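Local coordinates for acyl-CoA dehydrogenase FadE3 (Mycobacterium smegmatis, PDB 4IV6), which belongs to the acyl-CoA dehydrogenase family of flavoproteins and holds dihydroflavine-adenine dinucleotide in an assembly of four subunits, at residues V249-A253 and L361-E366; E76-R80 and T254-A259; I151-T156 and C212-D218. The contacts are given in a common frame with arbitrary orientation. Where two conformers were deposited one is given. Residues are numbered along the deposited sequence.

Interaction 1: residues V249-A253 and L361-E366. With FDA (dihydroflavine-adenine dinucleotide), chain D.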
loop_
_atom_site.group_PDB
_atom_site.type_symbol
_atom_site.label_atom_id
_atom_site.label_comp_id
_atom_site.label_asym_id
_atom_site.label_seq_id
_atom_site.Cartn_x
_atom_site.Cartn_y
_atom_site.Cartn_z
ATOM N N VAL B 249 -4.457 -17.099 -16.513
ATOM C CA VAL B 249 -5.067 -16.369 -15.414
ATOM C C VAL B 249 -4.555 -14.935 -15.357
ATOM O O VAL B 249 -5.357 -14.021 -15.119
ATOM C CB VAL B 249 -4.854 -17.076 -14.072
ATOM C CG1 VAL B 249 -5.338 -16.218 -12.901
ATOM C CG2 VAL B 249 -5.577 -18.418 -14.063
ATOM N N ALA B 250 -3.248 -14.731 -15.569
ATOM C CA ALA B 250 -2.699 -13.375 -15.644
ATOM C C ALA B 250 -3.408 -12.549 -16.724
ATOM O O ALA B 250 -3.728 -11.385 -16.514
ATOM C CB ALA B 250 -1.207 -13.408 -15.891
ATOM N N ALA B 251 -3.635 -13.152 -17.883
ATOM C CA ALA B 251 -4.371 -12.510 -18.981
ATOM C C ALA B 251 -5.815 -12.189 -18.618
ATOM O O ALA B 251 -6.334 -11.154 -19.026
ATOM C CB ALA B 251 -4.341 -13.392 -20.225
ATOM N N ARG B 252 -6.489 -13.079 -17.880
ATOM C CA ARG B 252 -7.798 -12.737 -17.386
ATOM C C ARG B 252 -7.797 -11.475 -16.571
ATOM O O ARG B 252 -8.721 -10.662 -16.659
ATOM C CB ARG B 252 -8.369 -13.812 -16.480
ATOM C CG ARG B 252 -9.193 -14.806 -17.160
ATOM C CD ARG B 252 -9.909 -15.680 -16.144
ATOM N NE ARG B 252 -9.416 -17.013 -16.283
ATOM C CZ ARG B 252 -9.668 -17.991 -15.440
ATOM N NH1 ARG B 252 -9.167 -19.162 -15.706
ATOM N NH2 ARG B 252 -10.409 -17.805 -14.356
ATOM N N ALA B 253 -6.777 -11.359 -15.732
ATOM C CA ALA B 253 -6.653 -10.255 -14.814
ATOM C C ALA B 253 -6.301 -8.966 -15.575
ATOM O O ALA B 253 -6.869 -7.916 -15.302
ATOM C CB ALA B 253 -5.635 -10.595 -13.721
ATOM N N LEU B 361 -11.492 -13.448 -7.876
ATOM C CA LEU B 361 -11.404 -14.829 -8.366
ATOM C C LEU B 361 -9.977 -15.203 -8.723
ATOM O O LEU B 361 -9.520 -16.287 -8.346
ATOM C CB LEU B 361 -12.308 -15.041 -9.575
ATOM C CG LEU B 361 -12.451 -16.460 -10.166
ATOM C CD1 LEU B 361 -11.433 -16.737 -11.249
ATOM C CD2 LEU B 361 -12.412 -17.573 -9.118
ATOM N N MET B 362 -9.263 -14.327 -9.431
ATOM C CA MET B 362 -7.902 -14.617 -9.885
ATOM C C MET B 362 -6.890 -14.596 -8.749
ATOM O O MET B 362 -5.780 -15.085 -8.897
ATOM C CB MET B 362 -7.479 -13.626 -10.978
ATOM C CG MET B 362 -8.155 -13.881 -12.323
ATOM S SD MET B 362 -9.866 -13.334 -12.405
ATOM C CE MET B 362 -9.621 -11.593 -12.850
ATOM N N ILE B 363 -7.277 -14.032 -7.622
ATOM C CA ILE B 363 -6.440 -13.978 -6.425
ATOM C C ILE B 363 -6.574 -15.235 -5.544
ATOM O O ILE B 363 -5.555 -15.793 -5.118
ATOM C CB ILE B 363 -6.808 -12.720 -5.614
ATOM C CG1 ILE B 363 -6.211 -11.493 -6.297
ATOM C CG2 ILE B 363 -6.315 -12.786 -4.189
ATOM C CD1 ILE B 363 -6.634 -10.180 -5.660
ATOM N N VAL B 364 -7.808 -15.664 -5.264
ATOM C CA VAL B 364 -8.079 -16.738 -4.278
ATOM C C VAL B 364 -8.497 -18.059 -4.878
ATOM O O VAL B 364 -8.477 -19.085 -4.184
ATOM C CB VAL B 364 -9.188 -16.387 -3.248
ATOM C CG1 VAL B 364 -8.862 -15.109 -2.536
ATOM C CG2 VAL B 364 -10.587 -16.311 -3.884
ATOM N N GLY B 365 -8.906 -18.030 -6.134
ATOM C CA GLY B 365 -9.598 -19.159 -6.761
ATOM C C GLY B 365 -8.917 -19.720 -7.998
ATOM O O GLY B 365 -9.517 -20.500 -8.750
ATOM N N GLU B 366 -7.669 -19.342 -8.234
ATOM C CA GLU B 366 -6.880 -19.990 -9.315
ATOM C C GLU B 366 -5.488 -20.272 -8.756
ATOM O O GLU B 366 -4.469 -19.712 -9.208
ATOM C CB GLU B 366 -6.837 -19.070 -10.530
ATOM C CG GLU B 366 -8.197 -18.802 -11.187
ATOM C CD GLU B 366 -8.716 -19.972 -12.024
ATOM O OE1 GLU B 366 -7.970 -20.977 -12.158
ATOM O OE2 GLU B 366 -9.871 -19.899 -12.562
HETATM P PA FDA D . -6.770 -23.345 1.409
HETATM O O1A FDA D . -5.659 -24.180 0.824
HETATM O O2A FDA D . -7.713 -23.931 2.423
HETATM O O5B FDA D . -6.110 -22.015 2.011
HETATM C C5B FDA D . -6.842 -21.075 2.832
HETATM C C4B FDA D . -5.928 -19.880 3.156
HETATM O O4B FDA D . -4.685 -20.315 3.741
HETATM C C3B FDA D . -5.523 -19.115 1.915
HETATM O O3B FDA D . -5.269 -17.738 2.273
HETATM C C2B FDA D . -4.253 -19.827 1.502
HETATM O O2B FDA D . -3.383 -19.059 0.676
HETATM C C1B FDA D . -3.613 -20.032 2.855
HETATM N N9A FDA D . -2.612 -21.134 2.877
HETATM C C8A FDA D . -2.892 -22.453 2.794
HETATM N N7A FDA D . -1.760 -23.177 2.894
HETATM C C5A FDA D . -0.741 -22.295 3.031
HETATM C C6A FDA D . 0.703 -22.370 3.178
HETATM N N6A FDA D . 1.297 -23.565 3.196
HETATM N N1A FDA D . 1.434 -21.239 3.289
HETATM C C2A FDA D . 0.834 -20.037 3.304
HETATM N N3A FDA D . -0.501 -19.879 3.166
HETATM C C4A FDA D . -1.309 -20.953 3.048
HETATM N N1 FDA D . -9.812 -25.879 -8.664
HETATM C C2 FDA D . -9.728 -26.834 -9.586
HETATM O O2 FDA D . -9.092 -27.872 -9.321
HETATM N N3 FDA D . -10.307 -26.715 -10.794
HETATM C C4 FDA D . -11.024 -25.659 -11.176
HETATM O O4 FDA D . -11.572 -25.612 -12.311
HETATM C C4X FDA D . -11.142 -24.539 -10.220
HETATM N N5 FDA D . -11.863 -23.426 -10.471
HETATM C C5X FDA D . -12.287 -22.657 -9.436
HETATM C C6 FDA D . -13.354 -21.764 -9.583
HETATM C C7 FDA D . -13.770 -20.944 -8.534
HETATM C C7M FDA D . -14.943 -20.013 -8.697
HETATM C C8 FDA D . -13.090 -20.998 -7.300
HETATM C C8M FDA D . -13.458 -20.147 -6.106
HETATM C C9 FDA D . -12.039 -21.888 -7.152
HETATM C C9A FDA D . -11.640 -22.734 -8.199
HETATM N N10 FDA D . -10.588 -23.651 -7.992
HETATM C C10 FDA D . -10.502 -24.730 -8.900
HETATM C "C1'" FDA D . -10.221 -23.939 -6.601
HETATM C "C2'" FDA D . -9.022 -23.079 -6.263
HETATM O "O2'" FDA D . -7.870 -23.486 -7.003
HETATM C "C3'" FDA D . -8.774 -23.173 -4.757
HETATM O "O3'" FDA D . -9.752 -22.370 -4.104
HETATM C "C4'" FDA D . -7.400 -22.701 -4.344
HETATM O "O4'" FDA D . -6.514 -23.796 -4.629
HETATM C "C5'" FDA D . -7.318 -22.421 -2.832
HETATM O "O5'" FDA D . -7.833 -23.538 -2.143
HETATM P P FDA D . -8.597 -23.496 -0.756
HETATM O O1P FDA D . -8.714 -24.961 -0.385
HETATM O O2P FDA D . -9.838 -22.684 -0.899
HETATM O O3P FDA D . -7.562 -22.690 0.182
HETATM O O HOH W 1 -8.464 -21.714 -14.836
#
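Within the C-terminal helical domain of the acyl-CoA dehydrogenase fold, 249-253 in the middle of helix 234-270 packs against 361-366, where helix 352-364 ends and the chain passes beside the flavin. A salt bridge ties them: Arg252 NH2 donates to Glu366 OE2 at 2.8 Å, and Arg252 NH1 adds a weak hydrogen bond to the same OE2 at 3.3 Å. The other carboxylate oxygen is served by water 1, which accepts from Arg252 NH1 (2.8 Å) and donates to Glu366 OE1 (2.8 Å). Arg252 NH1 also hydrogen-bonds Gln248 OE1, and Arg252 NE has a hydrogen bond just outside the segments. Leu361 CD1 lies near the guanidinium plane, 3.4 Å from Arg252 NH2. Apolar contacts flank the ion pair: Val249 CG1 meets Met362 CG at 3.7 Å, and Met362 CE lies 3.8 Å from Ala253 CA. Met362 O accepts from Lys323 NZ of helix 316-340. Gly365 N still closes a helical turn on Leu361 O (2.9 Å), but Gly365 itself leaves helical geometry; an ideal CB there would strike Leu361 CD2. Here the chain meets the cofactor, with Gly365 O 3.1 Å from FDA C9A.

Interaction 2: residues E76-R80 and T254-A259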
loop_
_atom_site.group_PDB
_atom_site.type_symbol
_atom_site.label_atom_id
_atom_site.label_comp_id
_atom_site.label_asym_id
_atom_site.label_seq_id
_atom_site.Cartn_x
_atom_site.Cartn_y
_atom_site.Cartn_z
ATOM N N GLU B 76 -7.112 -12.227 -22.856
ATOM C CA GLU B 76 -7.292 -10.911 -22.282
ATOM C C GLU B 76 -8.517 -10.210 -22.909
ATOM O O GLU B 76 -9.300 -9.606 -22.199
ATOM C CB GLU B 76 -6.031 -10.076 -22.484
ATOM C CG GLU B 76 -6.151 -8.638 -21.985
ATOM C CD GLU B 76 -4.940 -7.792 -22.320
ATOM O OE1 GLU B 76 -4.871 -7.332 -23.478
ATOM O OE2 GLU B 76 -4.094 -7.565 -21.411
ATOM N N GLU B 77 -8.680 -10.317 -24.232
ATOM C CA GLU B 77 -9.803 -9.696 -24.912
ATOM C C GLU B 77 -11.105 -10.258 -24.414
ATOM O O GLU B 77 -12.050 -9.512 -24.153
ATOM C CB GLU B 77 -9.751 -9.897 -26.419
ATOM C CG GLU B 77 -8.707 -9.076 -27.157
ATOM C CD GLU B 77 -8.846 -7.566 -27.030
ATOM O OE1 GLU B 77 -9.970 -7.002 -26.827
ATOM O OE2 GLU B 77 -7.763 -6.950 -27.121
ATOM N N LEU B 78 -11.162 -11.580 -24.307
ATOM C CA LEU B 78 -12.346 -12.256 -23.795
ATOM C C LEU B 78 -12.693 -11.760 -22.409
ATOM O O LEU B 78 -13.859 -11.395 -22.143
ATOM C CB LEU B 78 -12.128 -13.762 -23.772
ATOM C CG LEU B 78 -12.188 -14.487 -25.101
ATOM C CD1 LEU B 78 -11.837 -15.930 -24.880
ATOM C CD2 LEU B 78 -13.574 -14.380 -25.704
ATOM N N ALA B 79 -11.680 -11.724 -21.535
ATOM C CA ALA B 79 -11.888 -11.321 -20.127
ATOM C C ALA B 79 -12.269 -9.877 -19.959
ATOM O O ALA B 79 -13.048 -9.541 -19.054
ATOM C CB ALA B 79 -10.679 -11.648 -19.268
ATOM N N ARG B 80 -11.736 -9.017 -20.828
ATOM C CA ARG B 80 -12.153 -7.652 -20.893
ATOM C C ARG B 80 -13.678 -7.530 -21.059
ATOM O O ARG B 80 -14.325 -6.738 -20.373
ATOM C CB ARG B 80 -11.415 -6.967 -22.029
ATOM C CG ARG B 80 -11.744 -5.503 -22.266
ATOM C CD ARG B 80 -10.994 -5.051 -23.533
ATOM N NE ARG B 80 -11.552 -3.791 -23.992
ATOM C CZ ARG B 80 -12.551 -3.649 -24.849
ATOM N NH1 ARG B 80 -12.943 -2.427 -25.120
ATOM N NH2 ARG B 80 -13.083 -4.664 -25.511
ATOM N N THR B 254 -5.406 -9.022 -16.561
ATOM C CA THR B 254 -5.163 -7.816 -17.323
ATOM C C THR B 254 -6.374 -7.408 -18.157
ATOM O O THR B 254 -6.569 -6.239 -18.400
ATOM C CB THR B 254 -3.918 -7.866 -18.211
ATOM O OG1 THR B 254 -4.005 -8.956 -19.134
ATOM C CG2 THR B 254 -2.679 -7.944 -17.354
ATOM N N GLY B 255 -7.206 -8.371 -18.542
ATOM C CA GLY B 255 -8.404 -8.095 -19.324
ATOM C C GLY B 255 -9.440 -7.397 -18.481
ATOM O O GLY B 255 -9.997 -6.373 -18.902
ATOM N N VAL B 256 -9.665 -7.919 -17.269
ATOM C CA VAL B 256 -10.581 -7.283 -16.331
ATOM C C VAL B 256 -10.084 -5.865 -15.960
ATOM O O VAL B 256 -10.847 -4.907 -15.959
ATOM C CB VAL B 256 -10.822 -8.143 -15.075
ATOM C CG1 VAL B 256 -11.611 -7.368 -14.033
ATOM C CG2 VAL B 256 -11.600 -9.397 -15.443
ATOM N N ALA B 257 -8.789 -5.743 -15.701
ATOM C CA ALA B 257 -8.166 -4.436 -15.483
ATOM C C ALA B 257 -8.362 -3.467 -16.649
ATOM O O ALA B 257 -8.656 -2.281 -16.409
ATOM C CB ALA B 257 -6.691 -4.599 -15.184
ATOM N N ARG B 258 -8.225 -3.945 -17.892
ATOM C CA ARG B 258 -8.391 -3.079 -19.067
ATOM C C ARG B 258 -9.811 -2.543 -19.070
ATOM O O ARG B 258 -10.025 -1.366 -19.311
ATOM C CB ARG B 258 -8.119 -3.793 -20.395
ATOM C CG ARG B 258 -6.640 -3.889 -20.778
ATOM C CD ARG B 258 -6.449 -4.704 -22.054
ATOM N NE ARG B 258 -7.123 -4.036 -23.151
ATOM C CZ ARG B 258 -7.404 -4.583 -24.325
ATOM N NH1 ARG B 258 -7.048 -5.810 -24.596
ATOM N NH2 ARG B 258 -8.074 -3.888 -25.230
ATOM N N ALA B 259 -10.768 -3.406 -18.740
ATOM C CA ALA B 259 -12.188 -3.012 -18.753
ATOM C C ALA B 259 -12.479 -1.965 -17.668
ATOM O O ALA B 259 -13.126 -0.966 -17.926
ATOM C CB ALA B 259 -13.096 -4.222 -18.589
#
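Arg258 NH1 sits between two carboxylates, donating to Glu76 OE1 and to Glu77 OE2, each at 2.9 Å, the latter almost linear at 177°. These two salt bridges form one network, and Glu76 has further partners: its OE2 accepts from Thr254 OG1 at 2.7 Å and forms a salt bridge with Arg299 NE of helix 282-310. Glu77 reaches Arg258 by bending its side chain back, since its CA-to-CB bond points away from 254-259. Its OE1 is hydrogen-bonded to His19.

Arg80 CD lies over one face of the Arg258 guanidinium, 3.6 Å from Arg258 NH2. Two like charges thus run close, with Arg80 NE 3.7 Å from Arg258 NH2, but Arg80 has acidic partners of its own in Glu23 and Glu262.

Beside these charged groups the backbones come very close. The Arg80 and Gly255 CA atoms are 4.1 Å apart, and CA-H...O contacts run both ways, Gly255 CA to Glu76 O at 3.4 Å and Arg80 CA to Gly255 O at 3.2 Å. An ideal CB on Gly255 would clash with Glu76 O, Ala79 CB and Arg80 N, so the missing side chain permits the approach. Ala259 CB fits 3.3 Å from Arg80 O, and Val256 CG2 lies 3.9 Å from Ala79 O.

The segment axes come within 7.0 Å and cross at -47°. This is a close, glycine-mediated helix crossing, joining helix 68-81 of the N-terminal domain to helix 234-270 of the C-terminal domain in the acyl-CoA dehydrogenase fold.

Interaction 3: residues I151-T156 and C212-D218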
loop_
_atom_site.group_PDB
_atom_site.type_symbol
_atom_site.label_atom_id
_atom_site.label_comp_id
_atom_site.label_asym_id
_atom_site.label_seq_id
_atom_site.Cartn_x
_atom_site.Cartn_y
_atom_site.Cartn_z
ATOM N N ILE B 151 -12.364 -45.427 -9.042
ATOM C CA ILE B 151 -12.213 -44.102 -8.443
ATOM C C ILE B 151 -13.248 -43.859 -7.347
ATOM O O ILE B 151 -14.473 -44.022 -7.565
ATOM C CB ILE B 151 -12.346 -42.995 -9.517
ATOM C CG1 ILE B 151 -11.407 -43.248 -10.706
ATOM C CG2 ILE B 151 -12.055 -41.628 -8.940
ATOM C CD1 ILE B 151 -11.654 -42.331 -11.896
ATOM N N ASN B 152 -12.731 -43.422 -6.182
ATOM C CA ASN B 152 -13.535 -42.981 -5.069
ATOM C C ASN B 152 -13.027 -41.680 -4.487
ATOM O O ASN B 152 -11.823 -41.512 -4.284
ATOM C CB ASN B 152 -13.496 -44.048 -3.968
ATOM C CG ASN B 152 -14.332 -45.249 -4.315
ATOM O OD1 ASN B 152 -15.551 -45.163 -4.305
ATOM N ND2 ASN B 152 -13.682 -46.379 -4.644
ATOM N N GLY B 153 -13.924 -40.763 -4.167
ATOM C CA GLY B 153 -13.529 -39.546 -3.526
ATOM C C GLY B 153 -14.370 -38.354 -3.933
ATOM O O GLY B 153 -15.526 -38.504 -4.366
ATOM N N SER B 154 -13.812 -37.163 -3.769
ATOM C CA SER B 154 -14.540 -35.940 -4.140
ATOM C C SER B 154 -13.589 -34.807 -4.508
ATOM O O SER B 154 -12.464 -34.754 -4.016
ATOM C CB SER B 154 -15.483 -35.474 -3.041
ATOM O OG SER B 154 -14.732 -35.097 -1.894
ATOM N N LYS B 155 -14.080 -33.927 -5.375
ATOM C CA LYS B 155 -13.403 -32.676 -5.753
ATOM C C LYS B 155 -14.423 -31.558 -5.596
ATOM O O LYS B 155 -15.619 -31.804 -5.564
ATOM C CB LYS B 155 -12.923 -32.729 -7.198
ATOM C CG LYS B 155 -11.894 -33.808 -7.531
ATOM C CD LYS B 155 -10.600 -33.653 -6.752
ATOM C CE LYS B 155 -9.503 -34.554 -7.282
ATOM N NZ LYS B 155 -8.304 -34.488 -6.418
ATOM N N THR B 156 -13.965 -30.325 -5.482
ATOM C CA THR B 156 -14.890 -29.220 -5.489
ATOM C C THR B 156 -14.282 -27.990 -6.137
ATOM O O THR B 156 -13.077 -27.952 -6.416
ATOM C CB THR B 156 -15.408 -28.905 -4.097
ATOM O OG1 THR B 156 -16.598 -28.115 -4.203
ATOM C CG2 THR B 156 -14.354 -28.169 -3.255
ATOM N N CYS B 212 -18.438 -26.679 -9.706
ATOM C CA CYS B 212 -19.164 -27.783 -9.094
ATOM C C CYS B 212 -18.392 -28.653 -8.115
ATOM O O CYS B 212 -17.158 -28.788 -8.200
ATOM C CB CYS B 212 -19.672 -28.696 -10.207
ATOM S SG CYS B 212 -20.681 -27.861 -11.459
ATOM N N GLU B 213 -19.149 -29.259 -7.213
ATOM C CA GLU B 213 -18.681 -30.398 -6.457
ATOM C C GLU B 213 -18.861 -31.685 -7.260
ATOM O O GLU B 213 -19.906 -31.899 -7.866
ATOM C CB GLU B 213 -19.396 -30.529 -5.122
ATOM C CG GLU B 213 -18.748 -31.563 -4.208
ATOM C CD GLU B 213 -19.478 -31.684 -2.875
ATOM O OE1 GLU B 213 -20.102 -32.725 -2.573
ATOM O OE2 GLU B 213 -19.477 -30.675 -2.161
ATOM N N LEU B 214 -17.812 -32.493 -7.266
ATOM C CA LEU B 214 -17.781 -33.798 -7.896
ATOM C C LEU B 214 -17.655 -34.903 -6.846
ATOM O O LEU B 214 -16.807 -34.829 -5.957
ATOM C CB LEU B 214 -16.579 -33.943 -8.804
ATOM C CG LEU B 214 -16.214 -32.817 -9.767
ATOM C CD1 LEU B 214 -15.047 -33.279 -10.626
ATOM C CD2 LEU B 214 -17.392 -32.390 -10.619
ATOM N N ASN B 215 -18.432 -35.966 -7.013
ATOM C CA ASN B 215 -18.377 -37.119 -6.129
ATOM C C ASN B 215 -18.229 -38.387 -6.940
ATOM O O ASN B 215 -19.020 -38.619 -7.833
ATOM C CB ASN B 215 -19.638 -37.141 -5.268
ATOM C CG ASN B 215 -19.544 -36.156 -4.141
ATOM O OD1 ASN B 215 -18.849 -36.412 -3.156
ATOM N ND2 ASN B 215 -20.219 -35.034 -4.260
ATOM N N PHE B 216 -17.183 -39.161 -6.644
ATOM C CA PHE B 216 -16.894 -40.424 -7.293
ATOM C C PHE B 216 -17.190 -41.576 -6.332
ATOM O O PHE B 216 -16.628 -41.645 -5.215
ATOM C CB PHE B 216 -15.435 -40.474 -7.685
ATOM C CG PHE B 216 -15.038 -39.401 -8.633
ATOM C CD1 PHE B 216 -15.177 -39.594 -10.002
ATOM C CD2 PHE B 216 -14.577 -38.205 -8.175
ATOM C CE1 PHE B 216 -14.809 -38.614 -10.903
ATOM C CE2 PHE B 216 -14.226 -37.195 -9.057
ATOM C CZ PHE B 216 -14.348 -37.403 -10.420
ATOM N N THR B 217 -18.106 -42.441 -6.753
ATOM C CA THR B 217 -18.463 -43.654 -6.024
ATOM C C THR B 217 -18.242 -44.844 -6.916
ATOM O O THR B 217 -18.969 -45.036 -7.870
ATOM C CB THR B 217 -19.938 -43.596 -5.627
ATOM O OG1 THR B 217 -20.193 -42.346 -4.965
ATOM C CG2 THR B 217 -20.293 -44.740 -4.717
ATOM N N ASP B 218 -17.225 -45.648 -6.607
ATOM C CA ASP B 218 -16.966 -46.909 -7.327
ATOM C C ASP B 218 -16.957 -46.643 -8.834
ATOM O O ASP B 218 -17.492 -47.436 -9.629
ATOM C CB ASP B 218 -18.033 -47.945 -6.952
ATOM C CG ASP B 218 -17.671 -49.374 -7.382
ATOM O OD1 ASP B 218 -16.543 -49.818 -7.123
ATOM O OD2 ASP B 218 -18.547 -50.043 -7.946
HETATM O O HOH W 2 -15.365 -48.877 -4.664
HETATM O O HOH W 3 -18.023 -28.254 -1.995
#
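Phe216 lays its ring beside Ile151, with Ile151 CG2 3.7 Å from Phe216 CG, and turns its edge to Lys155 CG and Gly153 O. Phe195 and Leu169 also pack on this ring. The strands run antiparallel, their axes 4.5 Å apart. Gly153 and Phe216 form a hydrogen-bonded pair (Gly153 N to Phe216 O 3.0 Å, Phe216 N to Gly153 O 2.9 Å), as do Lys155 and Leu214 (Lys155 N to Leu214 O and Leu214 N to Lys155 O, both 2.9 Å). Between them Ser154 and Asn215 make a non-hydrogen-bonded pair whose side chains point to the other face. Beyond the regular pairing, Asp218 N binds Asn152 OD1 at 2.9 Å, and water 2 joins Asn152 ND2 to Asp218 OD1. Lys155 NZ forms a salt bridge with Glu128, and Glu213 one with Arg199. The chemistry implies a two-sided middle-domain β-sheet: the Phe216 and Leu214 face is turned to the protein interior, the Ser154 and Asn215 face to a more polar, partly exposed environment.

In the fold
Interactions 1 and 2 are neighbours in the helical core, their centres 11 Å apart, and share helix 234-270: neighbouring stretches of it carry the two contacts, which interlock. They touch directly, Arg252 O lying 3.4 Å from Ala79 CB and Met362 CE 3.9 Å from Val256 CG2. Both are buried contacts that combine arginine-glutamate salt bridges with small or apolar side chains. Interaction 1 stays within the C-terminal domain and borders the flavin, whereas interaction 2 joins two domains. Interaction 3 stands apart in the middle domain, about 25 Å from interaction 1 and 33 Å from interaction 2, centre to centre. Partly buried, it relies on backbone hydrogen bonds between strands.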